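Local coordinates for conserved hypothetical protein (Agrobacterium tumefaciens, PDB 2FEX) that is of unknown function but belongs to the DJ-1/PfpI superfamily, whose members include chaperones, proteases and enzymes acting on small molecules, at residues A[161-166]-A[170-175]; A[73-78]-A[100-105]; A[124-127]-A[131-134]. All coordinates share one frame; numbering follows the deposited sequence. Where two conformers were deposited one is given.

Contact 1. Residues A[161-166]-A[170-175]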
ATOM      1  N   PHE A 161       8.908  -3.406   8.179  1.00 12.93           N
ATOM      2  CA  PHE A 161       9.491  -4.138   7.021  1.00 12.17           C
ATOM      3  C   PHE A 161      10.262  -3.116   6.153  1.00 12.88           C
ATOM      4  O   PHE A 161      11.460  -3.327   5.819  1.00 13.14           O
ATOM      5  CB  PHE A 161       8.367  -4.779   6.216  1.00 12.29           C
ATOM      6  CG  PHE A 161       8.849  -5.699   5.097  1.00 12.12           C
ATOM      7  CD1 PHE A 161       9.673  -6.786   5.362  1.00 11.68           C
ATOM      8  CD2 PHE A 161       8.408  -5.457   3.782  1.00 13.03           C
ATOM      9  CE1 PHE A 161      10.027  -7.696   4.303  1.00 12.15           C
ATOM     10  CE2 PHE A 161       8.761  -6.362   2.709  1.00 11.85           C
ATOM     11  CZ  PHE A 161       9.615  -7.443   2.985  1.00 13.22           C
ATOM     12  N   ALA A 162       9.600  -1.991   5.837  1.00 13.80           N
ATOM     13  CA  ALA A 162      10.258  -0.980   5.021  1.00 13.59           C
ATOM     14  C   ALA A 162      11.503  -0.400   5.700  1.00 13.90           C
ATOM     15  O   ALA A 162      12.559  -0.235   5.060  1.00 14.38           O
ATOM     16  CB  ALA A 162       9.282   0.132   4.640  1.00 13.70           C
ATOM     17  N   VAL A 163      11.381  -0.109   6.989  1.00 13.29           N
ATOM     18  CA  VAL A 163      12.488   0.545   7.729  1.00 14.51           C
ATOM     19  C   VAL A 163      13.684  -0.440   7.734  1.00 14.90           C
ATOM     20  O   VAL A 163      14.819  -0.020   7.502  1.00 15.27           O
ATOM     21  CB  VAL A 163      12.056   0.853   9.162  1.00 14.42           C
ATOM     22  CG1 VAL A 163      13.283   1.154  10.038  1.00 17.24           C
ATOM     23  CG2 VAL A 163      10.981   1.975   9.159  1.00 15.20           C
ATOM     24  N   GLU A 164      13.431  -1.740   7.974  1.00 14.41           N
ATOM     25  CA  GLU A 164      14.573  -2.683   8.088  1.00 15.05           C
ATOM     26  C   GLU A 164      15.267  -2.885   6.724  1.00 14.84           C
ATOM     27  O   GLU A 164      16.489  -3.066   6.672  1.00 15.82           O
ATOM     28  CB  GLU A 164      14.148  -4.031   8.670  1.00 15.99           C
ATOM     29  CG  GLU A 164      13.716  -3.956  10.138  1.00 15.80           C
ATOM     30  CD  GLU A 164      14.872  -3.572  11.101  1.00 19.07           C
ATOM     31  OE1 GLU A 164      16.093  -3.566  10.723  1.00 20.38           O
ATOM     32  OE2 GLU A 164      14.546  -3.246  12.268  1.00 21.63           O
ATOM     33  N   ILE A 165      14.492  -2.817   5.626  1.00 13.77           N
ATOM     34  CA  ILE A 165      15.080  -2.925   4.287  1.00 13.97           C
ATOM     35  C   ILE A 165      15.964  -1.723   4.052  1.00 15.26           C
ATOM     36  O   ILE A 165      17.146  -1.864   3.632  1.00 16.91           O
ATOM     37  CB  ILE A 165      13.982  -2.999   3.213  1.00 13.50           C
ATOM     38  CG1 ILE A 165      13.297  -4.381   3.355  1.00 13.23           C
ATOM     39  CG2 ILE A 165      14.529  -2.785   1.789  1.00 12.62           C
ATOM     40  CD1 ILE A 165      11.943  -4.523   2.645  1.00 13.63           C
ATOM     41  N   LEU A 166      15.426  -0.539   4.363  1.00 14.34           N
ATOM     42  CA  LEU A 166      16.220   0.676   4.209  1.00 15.32           C
ATOM     43  C   LEU A 166      17.475   0.700   5.089  1.00 16.47           C
ATOM     44  O   LEU A 166      18.531   1.074   4.605  1.00 18.42           O
ATOM     45  CB  LEU A 166      15.375   1.906   4.479  1.00 16.53           C
ATOM     46  CG  LEU A 166      14.278   2.117   3.422  1.00 17.16           C
ATOM     47  CD1 LEU A 166      13.464   3.297   3.861  1.00 20.62           C
ATOM     48  CD2 LEU A 166      14.882   2.275   1.984  1.00 19.42           C
ATOM     49  N   GLY A 170      21.730   0.801   4.102  1.00 21.00           N
ATOM     50  CA  GLY A 170      22.408   2.056   4.538  1.00 22.96           C
ATOM     51  C   GLY A 170      21.663   3.303   4.054  1.00 23.15           C
ATOM     52  O   GLY A 170      22.267   4.387   3.902  1.00 25.48           O
ATOM     53  N   LEU A 171      20.348   3.198   3.867  1.00 22.16           N
ATOM     54  CA  LEU A 171      19.534   4.287   3.344  1.00 22.53           C
ATOM     55  C   LEU A 171      18.589   4.907   4.369  1.00 22.08           C
ATOM     56  O   LEU A 171      17.753   5.735   3.991  1.00 23.41           O
ATOM     57  CB  LEU A 171      18.674   3.843   2.156  1.00 23.18           C
ATOM     58  CG  LEU A 171      19.514   3.348   0.997  1.00 27.52           C
ATOM     59  CD1 LEU A 171      18.507   2.792  -0.015  1.00 29.56           C
ATOM     60  CD2 LEU A 171      20.459   4.433   0.424  1.00 33.43           C
ATOM     61  N   PHE A 172      18.685   4.504   5.635  1.00 20.62           N
ATOM     62  CA  PHE A 172      17.727   5.013   6.614  1.00 20.37           C
ATOM     63  C   PHE A 172      18.297   6.249   7.318  1.00 22.98           C
ATOM     64  O   PHE A 172      18.649   6.201   8.490  1.00 24.05           O
ATOM     65  CB  PHE A 172      17.327   3.929   7.621  1.00 20.45           C
ATOM     66  CG  PHE A 172      16.102   4.247   8.404  1.00 18.46           C
ATOM     67  CD1 PHE A 172      14.864   4.392   7.781  1.00 20.29           C
ATOM     68  CD2 PHE A 172      16.198   4.388   9.828  1.00 22.26           C
ATOM     69  CE1 PHE A 172      13.708   4.685   8.566  1.00 21.73           C
ATOM     70  CE2 PHE A 172      15.065   4.630  10.609  1.00 22.76           C
ATOM     71  CZ  PHE A 172      13.832   4.800   9.994  1.00 21.90           C
ATOM     72  N   GLY A 173      18.403   7.325   6.560  1.00 22.44           N
ATOM     73  CA  GLY A 173      18.890   8.601   7.102  1.00 25.58           C
ATOM     74  C   GLY A 173      17.752   9.399   7.707  1.00 27.20           C
ATOM     75  O   GLY A 173      16.612   8.912   7.869  1.00 25.00           O
ATOM     76  N   PRO A 174      18.025  10.678   7.993  1.00 29.36           N
ATOM     77  CA  PRO A 174      17.017  11.571   8.542  1.00 29.99           C
ATOM     78  C   PRO A 174      15.821  11.734   7.615  1.00 30.09           C
ATOM     79  O   PRO A 174      14.706  11.796   8.109  1.00 30.37           O
ATOM     80  CB  PRO A 174      17.775  12.914   8.677  1.00 32.09           C
ATOM     81  CG  PRO A 174      19.198  12.565   8.634  1.00 32.07           C
ATOM     82  CD  PRO A 174      19.322  11.351   7.795  1.00 31.25           C
ATOM     83  N   GLU A 175      16.046  11.797   6.304  1.00 30.78           N
ATOM     84  CA  GLU A 175      14.952  11.937   5.330  1.00 32.05           C
ATOM     85  C   GLU A 175      14.063  10.690   5.357  1.00 30.79           C
ATOM     86  O   GLU A 175      12.840  10.812   5.419  1.00 30.55           O
ATOM     87  CB  GLU A 175      15.469  12.158   3.910  1.00 32.84           C
ATOM     88  CG  GLU A 175      16.450  13.338   3.792  1.00 39.42           C
ATOM     89  CD  GLU A 175      17.940  12.932   3.873  1.00 45.15           C
ATOM     90  OE1 GLU A 175      18.320  11.907   4.516  1.00 41.90           O
ATOM     91  OE2 GLU A 175      18.749  13.692   3.287  1.00 50.04           O
TER
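Phe-172 turns its CG anti to the backbone N (chi1 -164°), and this lays its ring against Val-163 on helix 158-168. Val-163 has CG1 anti to its own N. That methyl sits over one face of the Phe-172 ring, somewhat toward the rim. It is a CH-pi contact: CG1 of Val-163 lies 3.9 Å from the centroid of the Phe-172 ring, 18° off the ring normal. The nearest ring atom is Phe-172 CZ, 3.7 Å from Val-163 CG1. The other methyl, CG2 of Val-163, leans on Phe-172 CE1 at 3.9 Å. Nearer the root of the ring, Leu-166 CB approaches Phe-172 CD1 obliquely at 4.2 Å.

Leu-166 also meets Leu-171. The two side chains cross at about a right angle, and Leu-166 CD2 is 4.1 Å from Leu-171 CB. The backbone closes the turn. Leu-171 N donates to Leu-166 O at 2.9 Å, with an N-H...O angle of 160°. Gly-170 N is also near that oxygen, but its angle is too poor for a bond.

Leu-180 of helix 174-180 touches Val-163, Leu-166 and Phe-172, so the next helix covers the same apolar patch. Leu-171 reaches Thr-2 and Val-30 instead. Phe-172 is the centre of an inverse gamma turn, and Gly-173 is the N-cap of the helix that follows. Gly-170, with positive phi, comes just after the preceding helix. The bond from Leu-171 N is the 6→1 bond of a Schellman motif at that helix C-terminus, leading through a short turn into the next helix.

Contact 2. Residues A[73-78]-A[100-105]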
ATOM      1  N   LEU A  73      -1.954 -13.881  -2.149  1.00 13.07           N
ATOM      2  CA  LEU A  73      -2.769 -15.133  -2.015  1.00 14.46           C
ATOM      3  C   LEU A  73      -2.259 -16.300  -2.846  1.00 13.83           C
ATOM      4  O   LEU A  73      -2.872 -17.395  -2.841  1.00 14.63           O
ATOM      5  CB  LEU A  73      -4.186 -14.840  -2.472  1.00 15.11           C
ATOM      6  CG  LEU A  73      -4.889 -13.754  -1.673  1.00 15.31           C
ATOM      7  CD1 LEU A  73      -6.304 -13.507  -2.228  1.00 17.29           C
ATOM      8  CD2 LEU A  73      -4.957 -14.025  -0.145  1.00 18.39           C
ATOM      9  N   SER A  74      -1.205 -16.088  -3.632  1.00 13.54           N
ATOM     10  CA  SER A  74      -0.777 -17.199  -4.534  1.00 14.48           C
ATOM     11  C   SER A  74      -0.420 -18.475  -3.778  1.00 14.36           C
ATOM     12  O   SER A  74      -0.778 -19.580  -4.200  1.00 16.06           O
ATOM     13  CB  SER A  74       0.379 -16.791  -5.496  1.00 15.87           C
ATOM     14  OG  SER A  74       1.520 -16.389  -4.747  1.00 13.83           O
ATOM     15  N   TRP A  75       0.256 -18.306  -2.639  1.00 13.58           N
ATOM     16  CA  TRP A  75       0.601 -19.515  -1.819  1.00 16.45           C
ATOM     17  C   TRP A  75      -0.625 -20.317  -1.396  1.00 17.63           C
ATOM     18  O   TRP A  75      -0.696 -21.533  -1.679  1.00 18.11           O
ATOM     19  CB  TRP A  75       1.517 -19.109  -0.659  1.00 16.04           C
ATOM     20  CG  TRP A  75       2.835 -18.578  -1.213  1.00 16.62           C
ATOM     21  CD1 TRP A  75       3.966 -19.303  -1.546  1.00 15.72           C
ATOM     22  CD2 TRP A  75       3.109 -17.233  -1.532  1.00 13.35           C
ATOM     23  NE1 TRP A  75       4.914 -18.470  -2.084  1.00 13.93           N
ATOM     24  CE2 TRP A  75       4.429 -17.182  -2.069  1.00 13.03           C
ATOM     25  CE3 TRP A  75       2.369 -16.039  -1.429  1.00 12.44           C
ATOM     26  CZ2 TRP A  75       5.031 -15.951  -2.492  1.00 13.58           C
ATOM     27  CZ3 TRP A  75       2.935 -14.827  -1.869  1.00 13.35           C
ATOM     28  CH2 TRP A  75       4.247 -14.788  -2.405  1.00 14.29           C
ATOM     29  N   GLU A  76      -1.631 -19.645  -0.814  1.00 17.69           N
ATOM     30  CA  GLU A  76      -2.798 -20.365  -0.319  1.00 19.62           C
ATOM     31  C   GLU A  76      -3.617 -20.920  -1.472  1.00 20.55           C
ATOM     32  O   GLU A  76      -4.311 -21.933  -1.296  1.00 22.02           O
ATOM     33  CB  GLU A  76      -3.660 -19.513   0.580  1.00 21.15           C
ATOM     34  CG  GLU A  76      -4.193 -18.283   0.009  1.00 24.93           C
ATOM     35  CD  GLU A  76      -4.604 -17.344   1.135  1.00 31.65           C
ATOM     36  OE1 GLU A  76      -3.692 -16.704   1.772  1.00 34.36           O
ATOM     37  OE2 GLU A  76      -5.831 -17.296   1.369  1.00 31.58           O
ATOM     38  N   LYS A  77      -3.513 -20.277  -2.637  1.00 19.25           N
ATOM     39  CA  LYS A  77      -4.248 -20.724  -3.830  0.50 20.20           C
ATOM     40  C   LYS A  77      -3.526 -21.864  -4.566  1.00 20.99           C
ATOM     41  O   LYS A  77      -4.088 -22.458  -5.523  1.00 21.72           O
ATOM     42  CB  LYS A  77      -4.513 -19.544  -4.774  0.50 19.68           C
ATOM     43  CG  LYS A  77      -5.587 -18.578  -4.248  0.50 18.05           C
ATOM     44  CD  LYS A  77      -5.633 -17.277  -5.103  0.50 19.44           C
ATOM     45  CE  LYS A  77      -6.726 -16.324  -4.633  0.50 21.53           C
ATOM     46  NZ  LYS A  77      -8.001 -17.038  -4.343  0.50 23.34           N
ATOM     47  N   GLY A  78      -2.306 -22.170  -4.120  1.00 20.14           N
ATOM     48  CA  GLY A  78      -1.506 -23.270  -4.682  1.00 23.01           C
ATOM     49  C   GLY A  78      -0.904 -22.964  -6.046  1.00 23.52           C
ATOM     50  O   GLY A  78      -0.534 -23.911  -6.811  1.00 23.46           O
ATOM     51  N   ILE A 100       7.811 -10.706   3.300  1.00 10.74           N
ATOM     52  CA  ILE A 100       6.771 -10.343   4.281  1.00 11.51           C
ATOM     53  C   ILE A 100       5.552 -11.268   4.123  1.00 13.31           C
ATOM     54  O   ILE A 100       5.188 -11.748   2.972  1.00 13.51           O
ATOM     55  CB  ILE A 100       6.446  -8.837   4.142  1.00 11.86           C
ATOM     56  CG1 ILE A 100       5.294  -8.445   5.092  1.00 11.81           C
ATOM     57  CG2 ILE A 100       6.052  -8.513   2.650  1.00 10.61           C
ATOM     58  CD1 ILE A 100       5.223  -6.875   5.291  1.00 12.15           C
ATOM     59  N   CYS A 101       4.924 -11.544   5.253  1.00 12.27           N
ATOM     60  CA  CYS A 101       3.636 -12.250   5.276  1.00 14.02           C
ATOM     61  C   CYS A 101       3.820 -13.681   4.671  1.00 13.51           C
ATOM     62  O   CYS A 101       4.784 -14.410   5.042  1.00 12.58           O
ATOM     63  CB  CYS A 101       2.586 -11.383   4.507  1.00 15.08           C
ATOM     64  SG  CYS A 101       0.833 -11.837   4.653  1.00 17.00           S
ATOM     65  N   ALA A 102       2.943 -14.084   3.733  1.00 12.68           N
ATOM     66  CA  ALA A 102       3.097 -15.454   3.160  1.00 13.01           C
ATOM     67  C   ALA A 102       4.451 -15.632   2.496  1.00 12.76           C
ATOM     68  O   ALA A 102       5.001 -16.772   2.431  1.00 14.87           O
ATOM     69  CB  ALA A 102       1.944 -15.789   2.171  1.00 14.10           C
ATOM     70  N   ALA A 103       5.013 -14.517   1.997  1.00 11.60           N
ATOM     71  CA  ALA A 103       6.349 -14.618   1.364  1.00 12.47           C
ATOM     72  C   ALA A 103       7.457 -14.915   2.374  1.00 12.94           C
ATOM     73  O   ALA A 103       8.496 -15.463   1.999  1.00 13.24           O
ATOM     74  CB  ALA A 103       6.661 -13.335   0.522  1.00 13.53           C
ATOM     75  N   ALA A 104       7.262 -14.505   3.624  1.00 13.47           N
ATOM     76  CA  ALA A 104       8.260 -14.878   4.651  1.00 12.59           C
ATOM     77  C   ALA A 104       8.281 -16.386   4.842  1.00 14.15           C
ATOM     78  O   ALA A 104       9.350 -16.965   4.960  1.00 12.67           O
ATOM     79  CB  ALA A 104       7.972 -14.181   6.014  1.00 13.00           C
ATOM     80  N   SER A 105       7.120 -17.030   4.860  1.00 12.49           N
ATOM     81  CA  SER A 105       7.098 -18.501   5.009  1.00 13.06           C
ATOM     82  C   SER A 105       7.657 -19.162   3.733  1.00 13.20           C
ATOM     83  O   SER A 105       8.361 -20.161   3.825  1.00 14.56           O
ATOM     84  CB  SER A 105       5.666 -18.959   5.294  1.00 13.44           C
ATOM     85  OG  SER A 105       5.251 -18.431   6.579  1.00 13.57           O
TER
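The indole of Trp-75 has a different neighbour on each face. Over one face lie Ala-102 O and Ala-103 CA, the latter 4.2 Å above the plane and offset toward the rim. On the opposite face is the hydroxyl of the preceding residue, Ser-74 OG, 3.4 Å above the plane and also toward the rim. The six-membered part of the indole meets two alanine methyls. Ala-102 CB comes closest, 3.6 Å from Trp-75 CE3, and it also touches Trp-75 CD2 at 4.1 Å. Further along the ring, Ala-103 CB is 4.1 Å from Trp-75 CH2.

Trp-75 has CG anti to its carbonyl carbon (chi1 -64°), and the indole reaches across from the short helix 74-77 to the start of helix 102-109. The small alanine side chains let the ring come close to the helix backbone. The side-chain contacts across the segments are apolar; the polar atom that 100-105 brings over the ring is the backbone Ala-102 O. Tyr-129 and Ala-80 also touch the Trp-75 side chain. Gly-78, just after the short helical turn 74-77, has positive phi and forms a Schellman motif. Leu-73 at the other end packs on Ser-26 of the second subunit.

Cys-101 precedes helix 102-109 at its N-cap position. Its backbone is strained, with phi 62° and psi -131°, and its side chain touches Glu-16. Ile-100 ends the strand before it. This sharp strand-turn-helix junction fits a nucleophile elbow, as in the DJ-1/PfpI family, where the cysteine there is typically the reactive residue. Trp-75 packs on the helix side of that probable site.

Contact 3. Residues A[124-127]-A[131-134]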
ATOM      1  N   ALA A 124       3.909 -21.381  13.025  1.00 17.48           N
ATOM      2  CA  ALA A 124       3.246 -22.531  12.338  1.00 17.07           C
ATOM      3  C   ALA A 124       3.172 -22.305  10.806  1.00 17.07           C
ATOM      4  O   ALA A 124       3.221 -23.277  10.011  1.00 17.22           O
ATOM      5  CB  ALA A 124       1.857 -22.742  12.892  1.00 18.75           C
ATOM      6  N   SER A 125       3.061 -21.037  10.388  1.00 16.07           N
ATOM      7  CA  SER A 125       3.125 -20.669   8.961  0.50 14.75           C
ATOM      8  C   SER A 125       4.452 -21.094   8.339  1.00 15.14           C
ATOM      9  O   SER A 125       4.468 -21.648   7.231  1.00 15.15           O
ATOM     10  CB  SER A 125       2.865 -19.173   8.750  0.50 15.04           C
ATOM     11  OG  SER A 125       1.594 -18.812   9.259  0.50 10.94           O
ATOM     12  N   HIS A 126       5.561 -20.877   9.062  1.00 14.37           N
ATOM     13  CA  HIS A 126       6.863 -21.312   8.542  1.00 14.41           C
ATOM     14  C   HIS A 126       6.983 -22.840   8.532  1.00 15.44           C
ATOM     15  O   HIS A 126       7.516 -23.442   7.605  1.00 15.85           O
ATOM     16  CB  HIS A 126       8.000 -20.686   9.378  1.00 14.14           C
ATOM     17  CG  HIS A 126       8.218 -19.211   9.082  1.00 14.69           C
ATOM     18  ND1 HIS A 126       7.340 -18.449   8.336  1.00 16.41           N
ATOM     19  CD2 HIS A 126       9.205 -18.365   9.485  1.00 16.26           C
ATOM     20  CE1 HIS A 126       7.797 -17.201   8.247  1.00 15.98           C
ATOM     21  NE2 HIS A 126       8.914 -17.115   8.969  1.00 15.29           N
ATOM     22  N   LYS A 127       6.465 -23.453   9.586  1.00 14.76           N
ATOM     23  CA  LYS A 127       6.575 -24.911   9.778  1.00 16.64           C
ATOM     24  C   LYS A 127       5.773 -25.682   8.742  1.00 15.75           C
ATOM     25  O   LYS A 127       5.998 -26.903   8.578  1.00 19.92           O
ATOM     26  CB  LYS A 127       6.192 -25.314  11.240  1.00 17.04           C
ATOM     27  CG  LYS A 127       7.294 -24.854  12.238  1.00 18.63           C
ATOM     28  CD  LYS A 127       7.012 -25.235  13.711  1.00 20.62           C
ATOM     29  CE  LYS A 127       6.887 -26.729  13.916  1.00 28.65           C
ATOM     30  NZ  LYS A 127       8.184 -27.434  13.871  1.00 34.10           N
ATOM     31  N   ALA A 131      11.137 -27.783   4.412  1.00 19.86           N
ATOM     32  CA  ALA A 131      12.525 -27.317   4.355  1.00 19.66           C
ATOM     33  C   ALA A 131      12.877 -26.302   5.439  1.00 19.58           C
ATOM     34  O   ALA A 131      14.049 -25.976   5.604  1.00 20.53           O
ATOM     35  CB  ALA A 131      12.876 -26.746   2.905  1.00 20.03           C
ATOM     36  N   TYR A 132      11.860 -25.765   6.135  1.00 17.52           N
ATOM     37  CA  TYR A 132      12.141 -24.750   7.152  1.00 17.85           C
ATOM     38  C   TYR A 132      12.700 -25.439   8.382  1.00 19.86           C
ATOM     39  O   TYR A 132      12.009 -26.217   9.024  1.00 21.07           O
ATOM     40  CB  TYR A 132      10.845 -24.055   7.519  1.00 16.82           C
ATOM     41  CG  TYR A 132      10.989 -23.161   8.713  1.00 16.40           C
ATOM     42  CD1 TYR A 132      11.692 -21.960   8.620  1.00 18.55           C
ATOM     43  CD2 TYR A 132      10.371 -23.508   9.930  1.00 16.71           C
ATOM     44  CE1 TYR A 132      11.803 -21.106   9.741  1.00 16.04           C
ATOM     45  CE2 TYR A 132      10.450 -22.676  11.069  1.00 16.13           C
ATOM     46  CZ  TYR A 132      11.170 -21.472  10.970  1.00 17.51           C
ATOM     47  OH  TYR A 132      11.215 -20.668  12.089  1.00 16.65           O
ATOM     48  N   ARG A 133      13.968 -25.181   8.671  1.00 21.56           N
ATOM     49  CA  ARG A 133      14.635 -25.759   9.845  1.00 23.15           C
ATOM     50  C   ARG A 133      15.101 -24.674  10.817  1.00 22.54           C
ATOM     51  O   ARG A 133      15.989 -24.923  11.679  1.00 25.50           O
ATOM     52  CB  ARG A 133      15.806 -26.665   9.390  1.00 25.61           C
ATOM     53  CG  ARG A 133      15.415 -27.773   8.363  1.00 29.79           C
ATOM     54  CD  ARG A 133      14.396 -28.734   8.984  1.00 37.18           C
ATOM     55  NE  ARG A 133      14.959 -29.324  10.203  1.00 45.74           N
ATOM     56  CZ  ARG A 133      14.266 -29.760  11.264  1.00 49.35           C
ATOM     57  NH1 ARG A 133      12.934 -29.703  11.300  1.00 48.17           N
ATOM     58  NH2 ARG A 133      14.928 -30.275  12.296  1.00 52.38           N
ATOM     59  N   GLY A 134      14.476 -23.498  10.731  1.00 21.11           N
ATOM     60  CA  GLY A 134      14.886 -22.323  11.527  1.00 20.14           C
ATOM     61  C   GLY A 134      14.119 -22.076  12.840  1.00 19.93           C
ATOM     62  O   GLY A 134      14.249 -20.995  13.427  1.00 19.90           O
TER
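Ring contacts dominate where His-126 meets Tyr-132. The edge of the His-126 imidazole points toward the face of the Tyr-132 ring. This is a T-shaped (edge-to-face) pair, with the His-126 and Tyr-132 centroids 5.2 Å apart and the planes at 72°. Beside it is a CH-pi contact. His-126 CB stands over the centre of the same Tyr-132 face, 3.5 Å from the centroid and 9° off the normal. On the opposite face of Tyr-132, Gly-134 N lies 3.6 Å above the plane. The phenol is thus held between the helix and its own following backbone. Tyr-132 CG is anti to the backbone N (chi1 170°), which swings the ring back to the helix. Tyr-138 meets His-126 edge-to-face, and His-118 meets both rings.

In this DJ-1/PfpI fold the loop running from helix 123-127 toward strand 145-147 folds back on that helix.

Apolar contact is smaller: Lys-127 CG touches Tyr-132 CE2 at 4.0 Å. Tyr-132 CB makes a van der Waals contact with the backbone oxygen His-126 O at 3.4 Å.

Among polar contacts, His-126 ND1 pairs with Ser-105 OG and His-126 NE2 with Thr-119 O, so two partners fix the rotation of the buried imidazole. Tyr-132 OH bonds His-118 NE2, and Lys-127, bent at chi3 and chi4, forms a salt bridge from NZ to Glu-135 OE1.

Along the chain contact 2 closes first, then contact 3, then contact 1. Contacts 2 and 3 lie on the same side of the chain's centre, with centres 13 Å apart. They touch directly: helices 102-109 and 123-127 pack on each other, Ala-104 against His-126. Contact 1 lies across the chain's centre from contact 2, about 25 Å away between centres. It still touches contact 2, because Phe-161 on helix 158-168 packs on Ile-100 at the end of strand 96-100. Contact 3 is about 11 Å from contact 1 between nearest atoms. The central sheet thus joins the probable cysteine site to the C-terminal helices.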